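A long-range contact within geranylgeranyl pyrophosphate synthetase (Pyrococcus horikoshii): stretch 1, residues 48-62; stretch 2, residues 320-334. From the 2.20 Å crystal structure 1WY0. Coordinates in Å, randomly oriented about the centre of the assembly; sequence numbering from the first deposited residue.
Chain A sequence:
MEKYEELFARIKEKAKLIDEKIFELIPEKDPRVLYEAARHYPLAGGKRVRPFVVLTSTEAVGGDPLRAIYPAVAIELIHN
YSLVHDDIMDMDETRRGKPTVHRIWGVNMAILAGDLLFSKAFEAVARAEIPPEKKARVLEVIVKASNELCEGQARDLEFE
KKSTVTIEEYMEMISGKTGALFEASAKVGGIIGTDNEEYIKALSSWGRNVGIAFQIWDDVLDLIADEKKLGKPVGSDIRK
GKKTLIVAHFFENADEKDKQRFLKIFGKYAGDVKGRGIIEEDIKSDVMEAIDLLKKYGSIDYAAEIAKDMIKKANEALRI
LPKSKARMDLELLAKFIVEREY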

ATOM      1  N   ARG A  48       0.864  14.396  15.641  1.00 49.72           N
ATOM      2  CA  ARG A  48       2.129  14.160  14.955  1.00 46.65           C
ATOM      3  C   ARG A  48       3.262  13.756  15.893  1.00 44.56           C
ATOM      4  O   ARG A  48       4.391  14.216  15.739  1.00 44.58           O
ATOM      5  N   VAL A  49       2.967  12.891  16.855  1.00 42.99           N
ATOM      6  CA  VAL A  49       3.974  12.433  17.801  1.00 42.09           C
ATOM      7  C   VAL A  49       5.133  11.714  17.118  1.00 41.68           C
ATOM      8  O   VAL A  49       6.290  11.900  17.494  1.00 41.37           O
ATOM      9  N   ARG A  50       4.827  10.884  16.124  1.00 40.08           N
ATOM     10  CA  ARG A  50       5.870  10.152  15.417  1.00 38.04           C
ATOM     11  C   ARG A  50       6.825  11.101  14.711  1.00 37.23           C
ATOM     12  O   ARG A  50       8.035  10.990  14.867  1.00 36.53           O
ATOM     13  N   PRO A  51       6.297  12.048  13.921  1.00 37.23           N
ATOM     14  CA  PRO A  51       7.177  12.991  13.229  1.00 37.79           C
ATOM     15  C   PRO A  51       7.992  13.785  14.255  1.00 39.52           C
ATOM     16  O   PRO A  51       9.168  14.075  14.042  1.00 39.65           O
ATOM     17  N   PHE A  52       7.357  14.132  15.371  1.00 40.99           N
ATOM     18  CA  PHE A  52       8.031  14.872  16.432  1.00 42.65           C
ATOM     19  C   PHE A  52       9.243  14.091  16.918  1.00 43.67           C
ATOM     20  O   PHE A  52      10.293  14.662  17.192  1.00 44.49           O
ATOM     21  N   VAL A  53       9.098  12.778  17.024  1.00 43.06           N
ATOM     22  CA  VAL A  53      10.198  11.949  17.478  1.00 42.73           C
ATOM     23  C   VAL A  53      11.314  11.990  16.451  1.00 44.04           C
ATOM     24  O   VAL A  53      12.496  11.934  16.799  1.00 45.12           O
ATOM     25  N   VAL A  54      10.941  12.108  15.184  1.00 43.30           N
ATOM     26  CA  VAL A  54      11.928  12.169  14.122  1.00 42.86           C
ATOM     27  C   VAL A  54      12.791  13.425  14.278  1.00 44.27           C
ATOM     28  O   VAL A  54      13.993  13.335  14.527  1.00 43.07           O
ATOM     29  N   LEU A  55      12.165  14.589  14.126  1.00 45.61           N
ATOM     30  CA  LEU A  55      12.861  15.868  14.233  1.00 46.98           C
ATOM     31  C   LEU A  55      13.560  16.041  15.578  1.00 46.18           C
ATOM     32  O   LEU A  55      14.660  16.577  15.639  1.00 47.50           O
ATOM     33  N   THR A  56      12.924  15.591  16.653  1.00 46.50           N
ATOM     34  CA  THR A  56      13.523  15.713  17.975  1.00 46.59           C
ATOM     35  C   THR A  56      14.721  14.783  18.113  1.00 47.74           C
ATOM     36  O   THR A  56      15.682  15.107  18.811  1.00 48.45           O
ATOM     37  N   SER A  57      14.667  13.632  17.450  1.00 49.03           N
ATOM     38  CA  SER A  57      15.765  12.675  17.513  1.00 50.51           C
ATOM     39  C   SER A  57      16.978  13.166  16.747  1.00 52.66           C
ATOM     40  O   SER A  57      18.116  12.879  17.123  1.00 53.59           O
ATOM     41  N   THR A  58      16.736  13.906  15.671  1.00 53.66           N
ATOM     42  CA  THR A  58      17.845  14.457  14.901  1.00 54.82           C
ATOM     43  C   THR A  58      18.551  15.588  15.656  1.00 56.58           C
ATOM     44  O   THR A  58      19.635  16.032  15.303  1.00 56.72           O
ATOM     45  N   GLU A  59      17.872  16.085  16.707  1.00 58.14           N
ATOM     46  CA  GLU A  59      18.459  17.161  17.500  1.00 59.31           C
ATOM     47  C   GLU A  59      19.223  16.617  18.708  1.00 60.34           C
ATOM     48  O   GLU A  59      20.091  17.264  19.280  1.00 61.83           O
ATOM     49  N   ALA A  60      18.844  15.397  19.120  1.00 60.87           N
ATOM     50  CA  ALA A  60      19.501  14.794  20.270  1.00 61.61           C
ATOM     51  C   ALA A  60      20.851  14.192  19.886  1.00 61.77           C
ATOM     52  O   ALA A  60      21.593  13.673  20.709  1.00 62.88           O
ATOM     53  N   VAL A  61      21.140  14.243  18.572  1.00 61.37           N
ATOM     54  CA  VAL A  61      22.362  13.620  18.084  1.00 61.05           C
ATOM     55  C   VAL A  61      23.308  14.627  17.424  1.00 61.17           C
ATOM     56  O   VAL A  61      24.498  14.678  17.704  1.00 61.82           O
ATOM     57  N   GLY A  62      22.746  15.419  16.488  1.00 62.55           N
ATOM     58  CA  GLY A  62      23.578  16.362  15.749  1.00 63.18           C
ATOM     59  C   GLY A  62      22.957  17.759  15.702  1.00 64.12           C
ATOM     60  O   GLY A  62      23.516  18.736  16.187  1.00 64.67           O
ATOM     61  N   ILE A 320      22.936   7.817  27.137  1.00 67.33           N
ATOM     62  CA  ILE A 320      24.155   7.794  26.345  1.00 66.90           C
ATOM     63  C   ILE A 320      24.359   9.087  25.541  1.00 66.20           C
ATOM     64  O   ILE A 320      25.468   9.479  25.199  1.00 66.62           O
ATOM     65  N   LEU A 321      23.222   9.724  25.196  1.00 65.68           N
ATOM     66  CA  LEU A 321      23.282  10.972  24.445  1.00 64.72           C
ATOM     67  C   LEU A 321      23.588  12.158  25.358  1.00 64.62           C
ATOM     68  O   LEU A 321      23.388  12.107  26.564  1.00 63.41           O
ATOM     69  N   PRO A 322      24.071  13.255  24.763  1.00 65.26           N
ATOM     70  CA  PRO A 322      24.396  14.443  25.537  1.00 66.80           C
ATOM     71  C   PRO A 322      23.132  15.087  26.111  1.00 67.70           C
ATOM     72  O   PRO A 322      22.013  14.800  25.710  1.00 68.60           O
ATOM     73  N   LYS A 323      23.346  15.953  27.120  1.00 68.19           N
ATOM     74  CA  LYS A 323      22.224  16.706  27.644  1.00 68.31           C
ATOM     75  C   LYS A 323      21.840  17.859  26.718  1.00 68.29           C
ATOM     76  O   LYS A 323      22.637  18.709  26.341  1.00 68.56           O
ATOM     77  N   SER A 324      20.577  17.798  26.296  1.00 67.61           N
ATOM     78  CA  SER A 324      19.974  18.881  25.539  1.00 67.24           C
ATOM     79  C   SER A 324      18.487  18.924  25.873  1.00 67.18           C
ATOM     80  O   SER A 324      17.974  18.073  26.582  1.00 67.19           O
ATOM     81  N   LYS A 325      17.789  19.961  25.387  1.00 66.85           N
ATOM     82  CA  LYS A 325      16.351  19.994  25.647  1.00 67.54           C
ATOM     83  C   LYS A 325      15.623  19.016  24.724  1.00 67.21           C
ATOM     84  O   LYS A 325      14.462  18.673  24.905  1.00 67.22           O
ATOM     85  N   ALA A 326      16.350  18.590  23.674  1.00 66.42           N
ATOM     86  CA  ALA A 326      15.787  17.596  22.776  1.00 65.01           C
ATOM     87  C   ALA A 326      15.699  16.234  23.461  1.00 64.59           C
ATOM     88  O   ALA A 326      14.626  15.668  23.633  1.00 65.14           O
ATOM     89  N   ARG A 327      16.817  15.801  24.034  1.00 63.12           N
ATOM     90  CA  ARG A 327      16.791  14.620  24.881  1.00 62.17           C
ATOM     91  C   ARG A 327      15.768  14.804  25.987  1.00 61.29           C
ATOM     92  O   ARG A 327      15.115  13.851  26.410  1.00 62.14           O
ATOM     93  N   MET A 328      15.632  16.041  26.450  1.00 59.74           N
ATOM     94  CA  MET A 328      14.683  16.359  27.507  1.00 57.49           C
ATOM     95  C   MET A 328      13.261  16.004  27.068  1.00 54.81           C
ATOM     96  O   MET A 328      12.550  15.264  27.753  1.00 53.11           O
ATOM     97  N   ASP A 329      12.852  16.526  25.918  1.00 52.79           N
ATOM     98  CA  ASP A 329      11.515  16.253  25.413  1.00 52.40           C
ATOM     99  C   ASP A 329      11.274  14.760  25.203  1.00 51.48           C
ATOM    100  O   ASP A 329      10.195  14.253  25.507  1.00 51.87           O
ATOM    101  N   LEU A 330      12.279  14.054  24.692  1.00 50.63           N
ATOM    102  CA  LEU A 330      12.151  12.622  24.463  1.00 49.76           C
ATOM    103  C   LEU A 330      11.977  11.884  25.778  1.00 50.11           C
ATOM    104  O   LEU A 330      11.372  10.815  25.822  1.00 50.65           O
ATOM    105  N   GLU A 331      12.518  12.442  26.854  1.00 50.41           N
ATOM    106  CA  GLU A 331      12.380  11.807  28.155  1.00 49.32           C
ATOM    107  C   GLU A 331      11.022  12.157  28.734  1.00 47.56           C
ATOM    108  O   GLU A 331      10.357  11.316  29.338  1.00 46.10           O
ATOM    109  N   LEU A 332      10.613  13.404  28.552  1.00 46.20           N
ATOM    110  CA  LEU A 332       9.321  13.835  29.055  1.00 47.11           C
ATOM    111  C   LEU A 332       8.190  13.087  28.346  1.00 46.20           C
ATOM    112  O   LEU A 332       7.279  12.573  28.993  1.00 45.29           O
ATOM    113  N   LEU A 333       8.260  13.025  27.020  1.00 45.85           N
ATOM    114  CA  LEU A 333       7.244  12.337  26.227  1.00 45.98           C
ATOM    115  C   LEU A 333       7.080  10.905  26.714  1.00 46.79           C
ATOM    116  O   LEU A 333       5.969  10.464  27.026  1.00 45.79           O
ATOM    117  N   ALA A 334       8.192  10.183  26.798  1.00 46.93           N
ATOM    118  CA  ALA A 334       8.150   8.804  27.253  1.00 48.63           C
ATOM    119  C   ALA A 334       7.512   8.712  28.629  1.00 50.54           C
ATOM    120  O   ALA A 334       6.747   7.786  28.908  1.00 50.08           O
TER

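The helix that begins at Val 49 and the one that begins at Lys 325 run roughly antiparallel, at 150° between their directions and 9.6 Å apart at closest approach. No direct hydrogen bond crosses between the stretches; the contact is mostly apolar packing, with one water bridging the stretches at its edge.

Stretch 2 enters through Leu 321, whose CB points toward stretch 1. With chi1 m and chi2 p, its CD2 lies 3.6 Å from Ala 60 CB and 3.9 Å from Val 61 CG1, and only 3.1 Å from Ala 60 O, a tight apolar-to-carbonyl approach.

Ser 324, chi1 p, is the N-cap of the second helix: its OG accepts from Arg 327 N at 3.2 Å, satisfying an amide that has no helical carbonyl before it. The small side chain fits beside Ala 60, whose CA is 4.3 Å from Ser 324 OG. Lys 325 begins sideways and its end leads away, as suits a long charged chain.

The CA-to-CB bond of Ala 326 points toward stretch 1. Its small methyl suits the closest listed backbone approach, 5.3 Å between Ala 60 CA and Ala 326 CA, with the CB atoms of Ala 60 and Ala 326 4.3 Å apart. Ala 326 CB also meets Glu 59 CG at 3.5 Å. The extended Glu 59 (chi1 and chi2 both t) carries its carboxylate to water 1, which donates to Glu 59 OE1 at 2.7 Å and accepts a weak bond from Ala 326 N at 2.6 Å.

Arg 327 starts sideways but its end leads away, turning back on its own stretch: Arg 327 NH2 donates to Leu 321 O at a very short 2.5 Å, while Arg 327 NE makes a weak bond to Pro 322 O at 3.3 Å. This ties the loop to the helix.

Asp 329 (chi1 m) points toward stretch 1, and its CB sits 4.2 Å from Phe 52 CZ at the ring edge; its OD2 is hydrogen-bonded elsewhere in the structure.

Leu 330, chi1 m and chi2 t, starts sideways, yet its end comes nearer. Its CD2 reaches Thr 56 CG2 at 3.5 Å, and its CD1 lies 4.3 Å from Ala 60 CB and 4.0 Å from Ser 57 OG. Both hydroxyls donate within their own helix, Thr 56 OG1 to Phe 52 O at 2.6 Å and Ser 57 OG to Val 53 O at 2.7 Å.

Leu 333 (chi1 t, chi2 p) closes the contact: its CD2 lies 4.0 Å from Val 53 CG2, 4.1 Å from Val 49 CG1 and 4.4 Å from Phe 52 CD2, so a single methyl meets three apolar side chains.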

ATOM      1  CB  ARG A  48       2.565  15.410  14.175  1.00 45.42           C
ATOM      2  CG  ARG A  48       1.455  16.157  13.445  1.00 45.32           C
ATOM      3  CD  ARG A  48       0.673  15.274  12.476  1.00 45.32           C
ATOM      4  NE  ARG A  48      -0.254  16.077  11.678  1.00 45.35           N
ATOM      5  CZ  ARG A  48      -1.354  15.609  11.098  1.00 44.94           C
ATOM      6  NH1 ARG A  48      -1.682  14.329  11.220  1.00 45.30           N
ATOM      7  NH2 ARG A  48      -2.131  16.423  10.402  1.00 43.99           N
ATOM      8  CB  VAL A  49       3.361  11.484  18.849  1.00 42.06           C
ATOM      9  CG1 VAL A  49       4.458  10.811  19.651  1.00 42.42           C
ATOM     10  CG2 VAL A  49       2.445  12.269  19.778  1.00 42.54           C
ATOM     11  CB  ARG A  50       5.242   9.158  14.436  1.00 37.26           C
ATOM     12  CG  ARG A  50       4.611   7.992  15.172  1.00 35.78           C
ATOM     13  CD  ARG A  50       3.827   7.040  14.284  1.00 34.00           C
ATOM     14  NE  ARG A  50       3.151   6.049  15.115  1.00 33.48           N
ATOM     15  CZ  ARG A  50       2.154   6.325  15.950  1.00 33.51           C
ATOM     16  NH1 ARG A  50       1.697   7.563  16.064  1.00 32.08           N
ATOM     17  NH2 ARG A  50       1.634   5.365  16.698  1.00 33.78           N
ATOM     18  CB  PRO A  51       6.198  13.878  12.464  1.00 38.60           C
ATOM     19  CG  PRO A  51       5.035  12.981  12.217  1.00 37.92           C
ATOM     20  CD  PRO A  51       4.892  12.257  13.529  1.00 37.42           C
ATOM     21  CB  PHE A  52       7.085  15.117  17.616  1.00 43.05           C
ATOM     22  CG  PHE A  52       7.695  15.947  18.720  1.00 43.38           C
ATOM     23  CD1 PHE A  52       7.932  17.305  18.540  1.00 43.90           C
ATOM     24  CD2 PHE A  52       8.044  15.366  19.933  1.00 43.65           C
ATOM     25  CE1 PHE A  52       8.505  18.070  19.553  1.00 44.71           C
ATOM     26  CE2 PHE A  52       8.618  16.123  20.955  1.00 44.05           C
ATOM     27  CZ  PHE A  52       8.848  17.480  20.762  1.00 41.42           C
ATOM     28  CB  VAL A  53       9.726  10.505  17.708  1.00 42.45           C
ATOM     29  CG1 VAL A  53      10.912   9.584  17.980  1.00 39.95           C
ATOM     30  CG2 VAL A  53       8.769  10.484  18.880  1.00 40.31           C
ATOM     31  CB  VAL A  54      11.257  12.199  12.726  1.00 42.83           C
ATOM     32  CG1 VAL A  54      12.317  12.303  11.649  1.00 41.25           C
ATOM     33  CG2 VAL A  54      10.413  10.938  12.517  1.00 43.01           C
ATOM     34  CB  LEU A  55      11.883  17.027  14.005  1.00 45.68           C
ATOM     35  CG  LEU A  55      11.098  16.960  12.692  1.00 48.17           C
ATOM     36  CD1 LEU A  55      10.183  18.168  12.568  1.00 47.69           C
ATOM     37  CD2 LEU A  55      12.061  16.897  11.523  1.00 48.62           C
ATOM     38  CB  THR A  56      12.514  15.387  19.099  1.00 45.45           C
ATOM     39  OG1 THR A  56      11.383  16.259  18.994  1.00 45.57           O
ATOM     40  CG2 THR A  56      13.155  15.587  20.463  1.00 44.00           C
ATOM     41  CB  SER A  57      15.332  11.317  16.965  1.00 49.55           C
ATOM     42  OG  SER A  57      14.580  10.601  17.929  1.00 49.09           O
ATOM     43  CB  THR A  58      17.294  14.979  13.573  1.00 54.30           C
ATOM     44  OG1 THR A  58      16.706  13.892  12.852  1.00 55.34           O
ATOM     45  CG2 THR A  58      18.426  15.574  12.730  1.00 54.73           C
ATOM     46  CB  GLU A  59      17.329  18.083  17.967  1.00 60.29           C
ATOM     47  CG  GLU A  59      17.846  19.277  18.772  1.00 62.97           C
ATOM     48  CD  GLU A  59      16.688  20.177  19.140  1.00 63.46           C
ATOM     49  OE1 GLU A  59      16.885  21.097  19.923  1.00 64.40           O
ATOM     50  OE2 GLU A  59      15.591  19.952  18.635  1.00 63.36           O
ATOM     51  CB  ALA A  60      18.588  13.698  20.817  1.00 61.45           C
ATOM     52  CB  VAL A  61      21.974  12.527  17.086  1.00 60.30           C
ATOM     53  CG1 VAL A  61      21.286  11.377  17.818  1.00 59.74           C
ATOM     54  CG2 VAL A  61      21.033  13.086  16.035  1.00 59.29           C
ATOM     55  CB  ILE A 320      24.042   6.604  25.394  1.00 66.55           C
ATOM     56  CG1 ILE A 320      24.041   5.294  26.193  1.00 67.40           C
ATOM     57  CG2 ILE A 320      25.236   6.585  24.433  1.00 67.74           C
ATOM     58  CD1 ILE A 320      25.288   5.134  27.061  1.00 66.49           C
ATOM     59  CB  LEU A 321      21.933  11.179  23.763  1.00 64.28           C
ATOM     60  CG  LEU A 321      21.821  10.424  22.445  1.00 63.96           C
ATOM     61  CD1 LEU A 321      21.707   8.916  22.651  1.00 63.39           C
ATOM     62  CD2 LEU A 321      20.604  10.847  21.618  1.00 63.37           C
ATOM     63  CB  PRO A 322      25.109  15.436  24.624  1.00 66.25           C
ATOM     64  CG  PRO A 322      25.557  14.690  23.375  1.00 65.52           C
ATOM     65  CD  PRO A 322      24.674  13.357  23.438  1.00 64.74           C
ATOM     66  CB  LYS A 323      22.564  17.230  29.044  1.00 68.90           C
ATOM     67  CG  LYS A 323      21.352  17.856  29.735  1.00 69.62           C
ATOM     68  CD  LYS A 323      21.235  19.350  29.435  1.00 69.60           C
ATOM     69  CE  LYS A 323      20.118  20.026  30.236  1.00 70.13           C
ATOM     70  NZ  LYS A 323      19.898  21.377  29.727  1.00 71.32           N
ATOM     71  CB  SER A 324      20.153  18.567  24.051  1.00 67.99           C
ATOM     72  OG  SER A 324      19.618  17.269  23.772  1.00 67.75           O
ATOM     73  CB  LYS A 325      15.831  21.411  25.425  1.00 67.97           C
ATOM     74  CG  LYS A 325      16.360  22.400  26.468  1.00 69.22           C
ATOM     75  CD  LYS A 325      15.299  22.792  27.497  1.00 70.08           C
ATOM     76  CE  LYS A 325      15.705  24.013  28.324  1.00 70.73           C
ATOM     77  NZ  LYS A 325      14.706  24.232  29.365  1.00 70.00           N
ATOM     78  CB  ALA A 326      16.695  17.496  21.548  1.00 64.49           C
ATOM     79  CB  ARG A 327      18.160  14.348  25.503  1.00 62.23           C
ATOM     80  CG  ARG A 327      18.160  13.075  26.330  1.00 64.14           C
ATOM     81  CD  ARG A 327      18.768  13.258  27.710  1.00 65.80           C
ATOM     82  NE  ARG A 327      20.193  12.952  27.718  1.00 66.84           N
ATOM     83  CZ  ARG A 327      20.919  12.793  28.820  1.00 66.77           C
ATOM     84  NH1 ARG A 327      20.352  12.911  30.014  1.00 67.51           N
ATOM     85  NH2 ARG A 327      22.209  12.504  28.725  1.00 66.73           N
ATOM     86  CB  MET A 328      14.773  17.849  27.854  1.00 58.73           C
ATOM     87  CG  MET A 328      13.833  18.289  28.959  1.00 61.04           C
ATOM     88  SD  MET A 328      14.022  17.261  30.421  1.00 63.16           S
ATOM     89  CE  MET A 328      15.276  18.200  31.343  1.00 62.23           C
ATOM     90  CB  ASP A 329      11.273  17.019  24.113  1.00 52.60           C
ATOM     91  CG  ASP A 329      11.295  18.524  24.311  1.00 51.32           C
ATOM     92  OD1 ASP A 329      10.750  19.005  25.330  1.00 50.00           O
ATOM     93  OD2 ASP A 329      11.845  19.231  23.445  1.00 52.84           O
ATOM     94  CB  LEU A 330      13.376  12.072  23.727  1.00 49.88           C
ATOM     95  CG  LEU A 330      13.617  12.524  22.281  1.00 49.72           C
ATOM     96  CD1 LEU A 330      14.810  11.768  21.712  1.00 49.26           C
ATOM     97  CD2 LEU A 330      12.376  12.266  21.434  1.00 50.25           C
ATOM     98  CB  GLU A 331      13.479  12.262  29.112  1.00 51.47           C
ATOM     99  CG  GLU A 331      14.768  11.467  28.993  1.00 54.86           C
ATOM    100  CD  GLU A 331      15.789  11.851  30.051  1.00 55.02           C
ATOM    101  OE1 GLU A 331      15.679  12.964  30.611  1.00 55.57           O
ATOM    102  OE2 GLU A 331      16.702  11.038  30.314  1.00 56.52           O
ATOM    103  CB  LEU A 332       9.151  15.347  28.876  1.00 46.27           C
ATOM    104  CG  LEU A 332       9.907  16.235  29.873  1.00 47.09           C
ATOM    105  CD1 LEU A 332       9.539  17.703  29.664  1.00 45.92           C
ATOM    106  CD2 LEU A 332       9.549  15.810  31.289  1.00 46.72           C
ATOM    107  CB  LEU A 333       7.644  12.341  24.751  1.00 46.99           C
ATOM    108  CG  LEU A 333       6.702  11.693  23.738  1.00 46.87           C
ATOM    109  CD1 LEU A 333       5.362  12.427  23.693  1.00 46.80           C
ATOM    110  CD2 LEU A 333       7.370  11.731  22.376  1.00 47.90           C
ATOM    111  CB  ALA A 334       9.553   8.223  27.296  1.00 48.58           C
TER
HETATM  112  O   HOH W   1      17.353  20.655  22.530  1.00 58.06           O